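Local coordinates for protein TRAP-type C4-dicarboxylate:H+ symport system substrate-binding component DctP (Shewanella oneidensis, PDB 4MX6) that binds succinate in the periplasm and probably hands C4-dicarboxylates to a TRAP-type proton symporter, at residues K57-E60 with L61-R65; L91-D94 with V95-V98; K256-A260 with D261-V265. All blocks are in the same frame, centred on the assembly; numbering follows the deposited sequence.

Interaction 1. Residues K57-E60 with L61-R65; sequences KFKE and LVEQR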
ATOM      1  N   LYS A  57      11.293 -12.767   5.775  1.00  7.28           N
ATOM      2  CA  LYS A  57      12.694 -12.448   6.033  1.00  8.01           C
ATOM      3  C   LYS A  57      12.880 -12.000   7.480  1.00  7.51           C
ATOM      4  O   LYS A  57      13.848 -12.385   8.146  1.00  8.23           O
ATOM      5  CB  LYS A  57      13.185 -11.372   5.059  1.00  8.10           C
ATOM      6  CG  LYS A  57      14.654 -10.997   5.215  1.00  8.77           C
ATOM      7  CD  LYS A  57      15.589 -12.171   4.938  1.00 10.20           C
ATOM      8  CE  LYS A  57      17.039 -11.737   4.874  1.00 12.01           C
ATOM      9  NZ  LYS A  57      17.936 -12.859   4.528  1.00 14.06           N
ATOM     10  N   PHE A  58      11.947 -11.200   7.982  1.00  6.79           N
ATOM     11  CA  PHE A  58      11.986 -10.751   9.373  1.00  7.48           C
ATOM     12  C   PHE A  58      11.947 -11.958  10.315  1.00  7.63           C
ATOM     13  O   PHE A  58      12.749 -12.054  11.254  1.00  8.05           O
ATOM     14  CB  PHE A  58      10.841  -9.769   9.616  1.00  7.29           C
ATOM     15  CG  PHE A  58      10.700  -9.301  11.044  1.00  7.34           C
ATOM     16  CD1 PHE A  58      11.719  -8.625  11.696  1.00  8.01           C
ATOM     17  CD2 PHE A  58       9.506  -9.486  11.705  1.00  8.58           C
ATOM     18  CE1 PHE A  58      11.552  -8.189  12.983  1.00  9.21           C
ATOM     19  CE2 PHE A  58       9.340  -9.035  12.997  1.00  9.73           C
ATOM     20  CZ  PHE A  58      10.364  -8.389  13.631  1.00 10.07           C
ATOM     21  N   LYS A  59      11.045 -12.902  10.053  1.00  8.24           N
ATOM     22  CA  LYS A  59      10.996 -14.150  10.807  1.00  8.32           C
ATOM     23  C   LYS A  59      12.340 -14.867  10.785  1.00  8.97           C
ATOM     24  O   LYS A  59      12.833 -15.300  11.826  1.00  9.94           O
ATOM     25  CB  LYS A  59       9.912 -15.052  10.219  1.00  9.13           C
ATOM     26  CG  LYS A  59       9.886 -16.467  10.775  1.00  9.32           C
ATOM     27  CD  LYS A  59       8.824 -17.304  10.084  1.00 10.95           C
ATOM     28  CE  LYS A  59       8.776 -18.738  10.590  1.00 12.52           C
ATOM     29  NZ  LYS A  59       8.430 -18.800  12.026  1.00 13.41           N
ATOM     30  N   GLU A  60      12.925 -15.013   9.602  1.00  8.91           N
ATOM     31  CA  GLU A  60      14.176 -15.738   9.453  1.00  9.66           C
ATOM     32  C   GLU A  60      15.291 -15.075  10.251  1.00  9.87           C
ATOM     33  O   GLU A  60      16.032 -15.742  10.975  1.00 11.07           O
ATOM     34  CB  GLU A  60      14.553 -15.833   7.970  1.00  9.90           C
ATOM     35  CG  GLU A  60      13.641 -16.765   7.195  1.00 11.27           C
ATOM     36  CD  GLU A  60      13.765 -16.653   5.691  1.00 13.66           C
ATOM     37  OE1 GLU A  60      14.776 -16.095   5.239  1.00 16.05           O
ATOM     38  OE2 GLU A  60      12.851 -17.146   4.978  1.00 13.65           O
ATOM     39  N   LEU A  61      15.389 -13.754  10.151  1.00  9.27           N
ATOM     40  CA  LEU A  61      16.469 -13.036  10.819  1.00  9.43           C
ATOM     41  C   LEU A  61      16.301 -13.062  12.331  1.00  9.78           C
ATOM     42  O   LEU A  61      17.285 -13.216  13.062  1.00 11.34           O
ATOM     43  CB  LEU A  61      16.587 -11.600  10.312  1.00  9.58           C
ATOM     44  CG  LEU A  61      17.015 -11.466   8.854  1.00 10.32           C
ATOM     45  CD1 LEU A  61      17.173  -9.995   8.557  1.00 10.51           C
ATOM     46  CD2 LEU A  61      18.300 -12.211   8.577  1.00 10.90           C
ATOM     47  N   VAL A  62      15.075 -12.895  12.824  1.00  9.16           N
ATOM     48  CA  VAL A  62      14.878 -12.919  14.270  1.00 10.22           C
ATOM     49  C   VAL A  62      15.235 -14.294  14.815  1.00 10.74           C
ATOM     50  O   VAL A  62      15.910 -14.422  15.842  1.00 11.67           O
ATOM     51  CB  VAL A  62      13.425 -12.532  14.651  1.00 10.35           C
ATOM     52  CG1 VAL A  62      13.135 -12.853  16.118  1.00 11.95           C
ATOM     53  CG2 VAL A  62      13.177 -11.053  14.372  1.00 10.91           C
ATOM     54  N   GLU A  63      14.791 -15.338  14.137  1.00 12.32           N
ATOM     55  CA  GLU A  63      14.990 -16.666  14.677  1.00 15.33           C
ATOM     56  C   GLU A  63      16.460 -17.090  14.571  1.00 15.64           C
ATOM     57  O   GLU A  63      16.931 -17.863  15.396  1.00 17.49           O
ATOM     58  CB  GLU A  63      13.981 -17.633  14.051  1.00 18.35           C
ATOM     59  CG  GLU A  63      12.571 -17.299  14.579  1.00 20.99           C
ATOM     60  CD  GLU A  63      11.444 -17.727  13.679  1.00 24.59           C
ATOM     61  OE1 GLU A  63      11.698 -17.992  12.488  1.00 28.15           O
ATOM     62  OE2 GLU A  63      10.295 -17.841  14.170  1.00 24.03           O
ATOM     63  N   GLN A  64      17.188 -16.564  13.583  1.00 14.25           N
ATOM     64  CA  GLN A  64      18.629 -16.774  13.494  1.00 15.23           C
ATOM     65  C   GLN A  64      19.408 -16.066  14.586  1.00 14.43           C
ATOM     66  O   GLN A  64      20.360 -16.623  15.118  1.00 15.48           O
ATOM     67  CB  GLN A  64      19.157 -16.251  12.171  1.00 15.88           C
ATOM     68  CG  GLN A  64      18.748 -17.086  10.987  1.00 17.15           C
ATOM     69  CD  GLN A  64      18.863 -16.319   9.692  1.00 18.53           C
ATOM     70  OE1 GLN A  64      19.728 -15.457   9.544  1.00 20.48           O
ATOM     71  NE2 GLN A  64      17.986 -16.615   8.750  1.00 18.56           N
ATOM     72  N   ARG A  65      19.024 -14.828  14.893  1.00 13.24           N
ATOM     73  CA  ARG A  65      19.821 -13.958  15.754  1.00 13.08           C
ATOM     74  C   ARG A  65      19.431 -14.029  17.221  1.00 13.05           C
ATOM     75  O   ARG A  65      20.253 -13.706  18.083  1.00 14.21           O
ATOM     76  CB  ARG A  65      19.763 -12.517  15.242  1.00 13.43           C
ATOM     77  CG  ARG A  65      20.289 -12.407  13.827  1.00 12.86           C
ATOM     78  CD  ARG A  65      20.103 -11.032  13.207  1.00 12.23           C
ATOM     79  NE  ARG A  65      20.596 -11.047  11.835  1.00 11.61           N
ATOM     80  CZ  ARG A  65      20.632  -9.999  11.021  1.00 11.91           C
ATOM     81  NH1 ARG A  65      20.184  -8.813  11.414  1.00 12.34           N
ATOM     82  NH2 ARG A  65      21.117 -10.147   9.794  1.00 12.27           N
TER
HETATM   83  O   HOH W   1      17.380 -15.284   6.011  1.00 16.81           O

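Interaction 2. Residues L91-D94 with V95-V98; sequences LLND and VQFV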
ATOM      1  N   LEU A  91      -3.294  -2.542  18.554  1.00  8.90           N
ATOM      2  CA  LEU A  91      -3.360  -1.741  19.777  1.00 10.55           C
ATOM      3  C   LEU A  91      -3.794  -2.556  20.991  1.00 11.14           C
ATOM      4  O   LEU A  91      -3.449  -2.210  22.118  1.00 12.62           O
ATOM      5  CB  LEU A  91      -4.247  -0.507  19.573  1.00 11.80           C
ATOM      6  CG  LEU A  91      -3.588   0.521  18.642  1.00 14.15           C
ATOM      7  CD1 LEU A  91      -4.570   1.597  18.225  1.00 15.52           C
ATOM      8  CD2 LEU A  91      -2.357   1.151  19.301  1.00 16.12           C
ATOM      9  N   LEU A  92      -4.521  -3.642  20.765  1.00 10.07           N
ATOM     10  CA  LEU A  92      -4.834  -4.597  21.821  1.00 10.35           C
ATOM     11  C   LEU A  92      -3.676  -5.546  22.148  1.00 10.27           C
ATOM     12  O   LEU A  92      -3.758  -6.309  23.105  1.00 11.67           O
ATOM     13  CB  LEU A  92      -6.042  -5.439  21.427  1.00 10.29           C
ATOM     14  CG  LEU A  92      -7.391  -4.726  21.301  1.00 11.58           C
ATOM     15  CD1 LEU A  92      -8.436  -5.711  20.797  1.00 14.09           C
ATOM     16  CD2 LEU A  92      -7.836  -4.109  22.619  1.00 13.00           C
ATOM     17  N   ASN A  93      -2.608  -5.487  21.362  1.00  9.98           N
ATOM     18  CA  ASN A  93      -1.495  -6.436  21.445  1.00 10.56           C
ATOM     19  C   ASN A  93      -1.914  -7.872  21.118  1.00 10.02           C
ATOM     20  O   ASN A  93      -1.294  -8.828  21.601  1.00 11.50           O
ATOM     21  CB  ASN A  93      -0.754  -6.343  22.784  1.00 11.67           C
ATOM     22  CG  ASN A  93       0.677  -6.855  22.693  1.00 12.92           C
ATOM     23  OD1 ASN A  93       1.354  -6.696  21.680  1.00 11.95           O
ATOM     24  ND2 ASN A  93       1.143  -7.487  23.759  1.00 15.60           N
ATOM     25  N   ASP A  94      -2.929  -8.012  20.256  1.00  9.19           N
ATOM     26  CA  ASP A  94      -3.261  -9.314  19.682  1.00  9.59           C
ATOM     27  C   ASP A  94      -2.381  -9.637  18.472  1.00  9.58           C
ATOM     28  O   ASP A  94      -2.371 -10.769  18.001  1.00 11.22           O
ATOM     29  CB  ASP A  94      -4.731  -9.355  19.292  1.00  9.93           C
ATOM     30  CG  ASP A  94      -5.648  -9.509  20.483  1.00 10.09           C
ATOM     31  OD1 ASP A  94      -5.197 -10.020  21.537  1.00 11.74           O
ATOM     32  OD2 ASP A  94      -6.845  -9.162  20.336  1.00 10.40           O
ATOM     33  N   VAL A  95      -1.655  -8.634  17.981  1.00  8.81           N
ATOM     34  CA  VAL A  95      -0.644  -8.807  16.940  1.00  8.54           C
ATOM     35  C   VAL A  95       0.421  -7.751  17.259  1.00  7.74           C
ATOM     36  O   VAL A  95       0.091  -6.722  17.844  1.00  8.42           O
ATOM     37  CB  VAL A  95      -1.260  -8.663  15.502  1.00  9.29           C
ATOM     38  CG1 VAL A  95      -1.825  -7.269  15.250  1.00  9.58           C
ATOM     39  CG2 VAL A  95      -0.271  -9.042  14.430  1.00  9.33           C
ATOM     40  N   GLN A  96       1.672  -8.012  16.896  1.00  7.71           N
ATOM     41  CA  GLN A  96       2.788  -7.152  17.281  1.00  7.63           C
ATOM     42  C   GLN A  96       3.322  -6.300  16.120  1.00  7.33           C
ATOM     43  O   GLN A  96       3.849  -5.215  16.356  1.00  7.89           O
ATOM     44  CB  GLN A  96       3.911  -7.997  17.894  1.00  8.41           C
ATOM     45  CG  GLN A  96       3.590  -8.473  19.305  1.00  9.47           C
ATOM     46  CD  GLN A  96       2.459  -9.484  19.356  1.00  9.85           C
ATOM     47  OE1 GLN A  96       2.497 -10.522  18.687  1.00 10.62           O
ATOM     48  NE2 GLN A  96       1.447  -9.196  20.164  1.00 10.65           N
ATOM     49  N   PHE A  97       3.201  -6.785  14.886  1.00  6.94           N
ATOM     50  CA  PHE A  97       3.589  -6.028  13.694  1.00  6.83           C
ATOM     51  C   PHE A  97       2.534  -6.180  12.618  1.00  6.54           C
ATOM     52  O   PHE A  97       2.054  -7.280  12.376  1.00  7.35           O
ATOM     53  CB  PHE A  97       4.950  -6.491  13.132  1.00  7.29           C
ATOM     54  CG  PHE A  97       6.096  -6.252  14.073  1.00  8.61           C
ATOM     55  CD1 PHE A  97       6.768  -5.046  14.110  1.00 11.02           C
ATOM     56  CD2 PHE A  97       6.479  -7.235  14.972  1.00  8.70           C
ATOM     57  CE1 PHE A  97       7.818  -4.841  15.008  1.00 11.99           C
ATOM     58  CE2 PHE A  97       7.511  -7.017  15.870  1.00 10.88           C
ATOM     59  CZ  PHE A  97       8.161  -5.824  15.882  1.00 12.36           C
ATOM     60  N   VAL A  98       2.194  -5.060  11.992  1.00  6.03           N
ATOM     61  CA  VAL A  98       1.396  -5.042  10.774  1.00  5.87           C
ATOM     62  C   VAL A  98       2.040  -4.034   9.819  1.00  5.80           C
ATOM     63  O   VAL A  98       2.907  -3.247  10.228  1.00  6.39           O
ATOM     64  CB  VAL A  98      -0.093  -4.705  11.044  1.00  6.44           C
ATOM     65  CG1 VAL A  98      -0.740  -5.823  11.866  1.00  7.12           C
ATOM     66  CG2 VAL A  98      -0.256  -3.360  11.748  1.00  7.13           C
TER
HETATM   67  O   HOH W   2       1.459  -4.795  19.668  1.00 10.72           O

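Interaction 3. Residues K256-A260 with D261-V265; sequences KSLPA and DKRKV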
ATOM      1  N   LYS A 256       7.778  -0.800  23.879  1.00 12.54           N
ATOM      2  CA  LYS A 256       8.337  -0.450  25.185  1.00 15.43           C
ATOM      3  C   LYS A 256       8.521  -1.664  26.098  1.00 15.06           C
ATOM      4  O   LYS A 256       9.342  -1.623  27.014  1.00 17.52           O
ATOM      5  CB  LYS A 256       7.457   0.593  25.876  1.00 17.82           C
ATOM      6  CG  LYS A 256       7.623   1.981  25.290  1.00 20.96           C
ATOM      7  CD  LYS A 256       6.709   3.009  25.937  1.00 23.33           C
ATOM      8  CE  LYS A 256       6.964   4.399  25.360  1.00 25.02           C
ATOM      9  NZ  LYS A 256       5.941   5.393  25.785  1.00 26.42           N
ATOM     10  N   SER A 257       7.779  -2.742  25.855  1.00 15.12           N
ATOM     11  CA  SER A 257       7.846  -3.934  26.711  1.00 15.58           C
ATOM     12  C   SER A 257       9.102  -4.762  26.451  1.00 15.48           C
ATOM     13  O   SER A 257       9.439  -5.650  27.241  1.00 17.69           O
ATOM     14  CB  SER A 257       6.604  -4.809  26.521  1.00 16.55           C
ATOM     15  OG  SER A 257       6.672  -5.607  25.352  1.00 16.97           O
ATOM     16  N   LEU A 258       9.789  -4.489  25.349  1.00 14.05           N
ATOM     17  CA  LEU A 258      11.014  -5.216  25.033  1.00 13.11           C
ATOM     18  C   LEU A 258      12.207  -4.668  25.808  1.00 13.08           C
ATOM     19  O   LEU A 258      12.318  -3.458  26.006  1.00 14.25           O
ATOM     20  CB  LEU A 258      11.327  -5.099  23.546  1.00 13.01           C
ATOM     21  CG  LEU A 258      10.328  -5.751  22.594  1.00 13.58           C
ATOM     22  CD1 LEU A 258      10.584  -5.308  21.166  1.00 14.24           C
ATOM     23  CD2 LEU A 258      10.415  -7.259  22.698  1.00 14.85           C
ATOM     24  N   PRO A 259      13.118  -5.554  26.238  1.00 11.87           N
ATOM     25  CA  PRO A 259      14.366  -5.016  26.786  1.00 11.86           C
ATOM     26  C   PRO A 259      15.132  -4.302  25.680  1.00 11.36           C
ATOM     27  O   PRO A 259      15.057  -4.684  24.513  1.00 11.20           O
ATOM     28  CB  PRO A 259      15.120  -6.255  27.296  1.00 13.20           C
ATOM     29  CG  PRO A 259      14.410  -7.423  26.786  1.00 15.47           C
ATOM     30  CD  PRO A 259      13.105  -7.024  26.175  1.00 13.02           C
ATOM     31  N   ALA A 260      15.863  -3.255  26.036  1.00 11.79           N
ATOM     32  CA  ALA A 260      16.442  -2.383  25.018  1.00 12.16           C
ATOM     33  C   ALA A 260      17.403  -3.095  24.067  1.00 11.58           C
ATOM     34  O   ALA A 260      17.444  -2.786  22.864  1.00 11.98           O
ATOM     35  CB  ALA A 260      17.133  -1.204  25.682  1.00 14.41           C
ATOM     36  N   ASP A 261      18.168  -4.053  24.586  1.00 11.53           N
ATOM     37  CA  ASP A 261      19.126  -4.755  23.744  1.00 11.75           C
ATOM     38  C   ASP A 261      18.425  -5.668  22.732  1.00 11.67           C
ATOM     39  O   ASP A 261      18.788  -5.687  21.550  1.00 12.33           O
ATOM     40  CB  ASP A 261      20.223  -5.487  24.558  1.00 13.29           C
ATOM     41  CG  ASP A 261      19.710  -6.188  25.825  1.00 14.34           C
ATOM     42  OD1 ASP A 261      18.525  -6.574  25.909  1.00 12.53           O
ATOM     43  OD2 ASP A 261      20.543  -6.345  26.760  1.00 16.57           O
ATOM     44  N   LYS A 262      17.381  -6.357  23.169  1.00 11.39           N
ATOM     45  CA  LYS A 262      16.619  -7.215  22.275  1.00 11.84           C
ATOM     46  C   LYS A 262      15.862  -6.369  21.252  1.00 11.11           C
ATOM     47  O   LYS A 262      15.774  -6.736  20.076  1.00 11.82           O
ATOM     48  CB  LYS A 262      15.646  -8.094  23.070  1.00 13.62           C
ATOM     49  CG  LYS A 262      16.291  -8.925  24.161  1.00 15.82           C
ATOM     50  CD  LYS A 262      17.405  -9.775  23.632  1.00 17.52           C
ATOM     51  CE  LYS A 262      18.240 -10.347  24.769  1.00 19.23           C
ATOM     52  NZ  LYS A 262      19.353 -11.197  24.254  1.00 20.45           N
ATOM     53  N   ARG A 263      15.306  -5.247  21.701  1.00 10.66           N
ATOM     54  CA  ARG A 263      14.611  -4.336  20.802  1.00 10.80           C
ATOM     55  C   ARG A 263      15.542  -3.904  19.668  1.00 10.20           C
ATOM     56  O   ARG A 263      15.131  -3.838  18.513  1.00 10.54           O
ATOM     57  CB  ARG A 263      14.090  -3.112  21.560  1.00 11.19           C
ATOM     58  CG  ARG A 263      13.238  -2.206  20.679  1.00 13.83           C
ATOM     59  CD  ARG A 263      12.850  -0.890  21.338  1.00 16.26           C
ATOM     60  NE  ARG A 263      12.220  -1.068  22.646  1.00 19.68           N
ATOM     61  CZ  ARG A 263      12.685  -0.623  23.812  1.00 19.90           C
ATOM     62  NH1 ARG A 263      13.818   0.067  23.914  1.00 20.53           N
ATOM     63  NH2 ARG A 263      11.987  -0.876  24.899  1.00 20.60           N
ATOM     64  N   LYS A 264      16.793  -3.590  19.998  1.00 10.14           N
ATOM     65  CA  LYS A 264      17.744  -3.157  18.985  1.00 10.85           C
ATOM     66  C   LYS A 264      18.010  -4.241  17.939  1.00  9.32           C
ATOM     67  O   LYS A 264      18.061  -3.956  16.747  1.00  9.71           O
ATOM     68  CB  LYS A 264      19.044  -2.729  19.655  1.00 12.49           C
ATOM     69  CG  LYS A 264      20.083  -2.223  18.691  1.00 15.28           C
ATOM     70  CD  LYS A 264      21.291  -1.681  19.420  1.00 18.05           C
ATOM     71  CE  LYS A 264      22.286  -1.092  18.447  1.00 20.78           C
ATOM     72  NZ  LYS A 264      23.419  -0.496  19.159  1.00 22.96           N
ATOM     73  N   VAL A 265      18.152  -5.485  18.371  1.00  9.53           N
ATOM     74  CA  VAL A 265      18.341  -6.595  17.442  1.00  9.44           C
ATOM     75  C   VAL A 265      17.105  -6.771  16.542  1.00  8.84           C
ATOM     76  O   VAL A 265      17.223  -6.950  15.315  1.00  9.57           O
ATOM     77  CB  VAL A 265      18.640  -7.905  18.204  1.00 10.47           C
ATOM     78  CG1 VAL A 265      18.748  -9.078  17.248  1.00 12.27           C
ATOM     79  CG2 VAL A 265      19.929  -7.775  19.006  1.00 10.98           C
TER
HETATM   80  O   HOH W   3      10.791   0.250  27.817  1.00 40.04           O
HETATM   81  O   HOH W   4      16.502  -0.392  21.748  1.00 26.33           O

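Interaction 1. Residues K57-E60 with L61-R65
Lys59 and Glu63, one turn apart on a helix, form a salt bridge in which the carboxylate uses both oxygens unequally. Lys59 NZ lies 3.0 Å from Glu63 OE2, on the syn lone pair of that oxygen, while its second approach, 3.4 Å to Glu63 OE1, is a weak bond. The lysine chain runs straight as far as CE and then turns at its last torsion (chi4 62°), which turns the ammonium group toward the carboxylate, nearly in its plane and nearest OE2. Both partners are engaged further: Lys59 NZ also bonds Val72 O, and Glu63 OE2 bonds Val72 N and Thr71 OG1, so OE2 is gripped by three groups. Glu63 OE1 is less comfortably placed, 3.0 Å from the acceptor Lys59 O, a contact that the nearby ammonium charge probably offsets.

A second polar cluster lies on another flank of the helix, where one water joins three side chains. It accepts from Lys57 NZ at 2.9 Å and from Gln64 NE2 at 3.1 Å, and donates to Glu60 OE1 at 2.8 Å. The water thus links residues three, four and seven positions apart. Backbone polar groups are satisfied in the regular i to i+4 pattern of an alpha helix: the carbonyls of Lys57, Phe58, Lys59 and Glu60 accept from the amides of Leu61, Val62, Glu63 and Gln64.

On the buried side Val62 CG2 sits over a face of the Phe58 ring, 4.0 Å from its centroid and 28° off the normal, a CH-pi contact. Helix 50-65 is the crossover of a beta-alpha-beta unit between strands 37-42 and 70-75. Phe58 and Val62 both rest on Val72 of strand 70-75, and Phe58 and Lys57 meet helix 260-295 at Ser273.

Interaction 2. Residues L91-D94 with V95-V98
Asn93 OD1 receives a hydrogen bond from Gln96 NE2 and lies within bonding distance of a water. The amide bond is 2.9 Å long from Gln96 NE2 to Asn93 OD1 and almost straight at the hydrogen (177°). It is uneven in its geometry: the acceptor lies in the plane of the glutamine amide, whereas the donor stands well above the asparagine carbonyl plane, 67° out of it, and so does not meet a lone pair. The two amide planes are nearly perpendicular. The water lies 2.8 Å from Asn93 OD1 and 3.0 Å from Val95 O; with more acceptors about it than protons, not all can be served at once. These side chains fasten the exit of helix 86-91, where Asn93 leaves helical geometry with a positive phi of 63° and closes a Schellman motif. Gln96 reaches back because its chain folds at chi2, which carries the amide round toward Asn93. The other end of that amide is fixed as well, Gln96 OE1 accepting from Lys40 N of strand 37-42. Val95 packs on Ala89 and Leu90 of the helix and on Phe81, while Phe254 of helix 252-257 touches both Asn93 and Gln96.

Interaction 3. Residues K256-A260 with D261-V265
This is a local contact round a tight corner, where helix 252-257 ends and helix 260-295 begins with Pro259 at its N-cap position. The evidence for the helix start is in the backbone: Pro259 O accepts from Arg263 N at 2.9 Å with an N-H...O angle of 167°, and Ala260 O accepts from Lys264 N at 3.0 Å. The proline ring covers the first turn from the side, its CG lying 3.6 Å from Lys262 CG. Asp261 turns its carboxylate back to the helix start, with CG set between the backbone N and the carbonyl carbon (chi1 41°). Its OD1 makes a weak bond of 3.0 Å to Lys262 N, and a negative group here probably interacts favourably with the helix dipole.

Arg263 ties the two helices together. Its chain leaves the backbone extended, with Leu258 CB packed 3.9 Å from Arg263 CB, then bends at chi3 (-53°) and returns the guanidinium over the corner. Ala260 N lies over one face of that flat group, and Ala260 CB is 4.0 Å from Arg263 NH1. Although Arg263 NH2 is only 2.8 Å from Leu258 O, the angle is too poor for a hydrogen bond. The firmer hold comes from Trp255, whose carbonyl accepts from Arg263 NE and whose ring makes a cation-pi contact with the guanidinium. A water bridges Ala260 O, to which it donates, and Arg263 NH1, the latter only weakly.

Among its neighbours, the corner rests on strand 70-75, because Leu258, Pro259 and Lys262 all touch Tyr70. Lys262 NZ extends to a salt bridge with Glu69, just before that strand, and Val265 meets Leu66 in the loop that follows helix 50-65.

Along the chain the three contacts come in series, with none nested in or crossing another; each joins adjoining segments, so no intervening loop is closed. Interaction 1 lies in helix 50-65, interaction 2 rounds the exit of helix 86-91, and interaction 3 turns the corner between helices 252-257 and 260-295. Interaction 1 touches both others: Phe58 CZ is 3.9 Å from Phe97 CE2, and Arg65 CB is 4.1 Å from Val265 CG1. Interactions 2 and 3 do not touch, their nearest atoms about 6 Å apart, although helix 252-257 serves both. Together they tie early elements of the chain to helices lying some 160 to 210 residues further along the sequence.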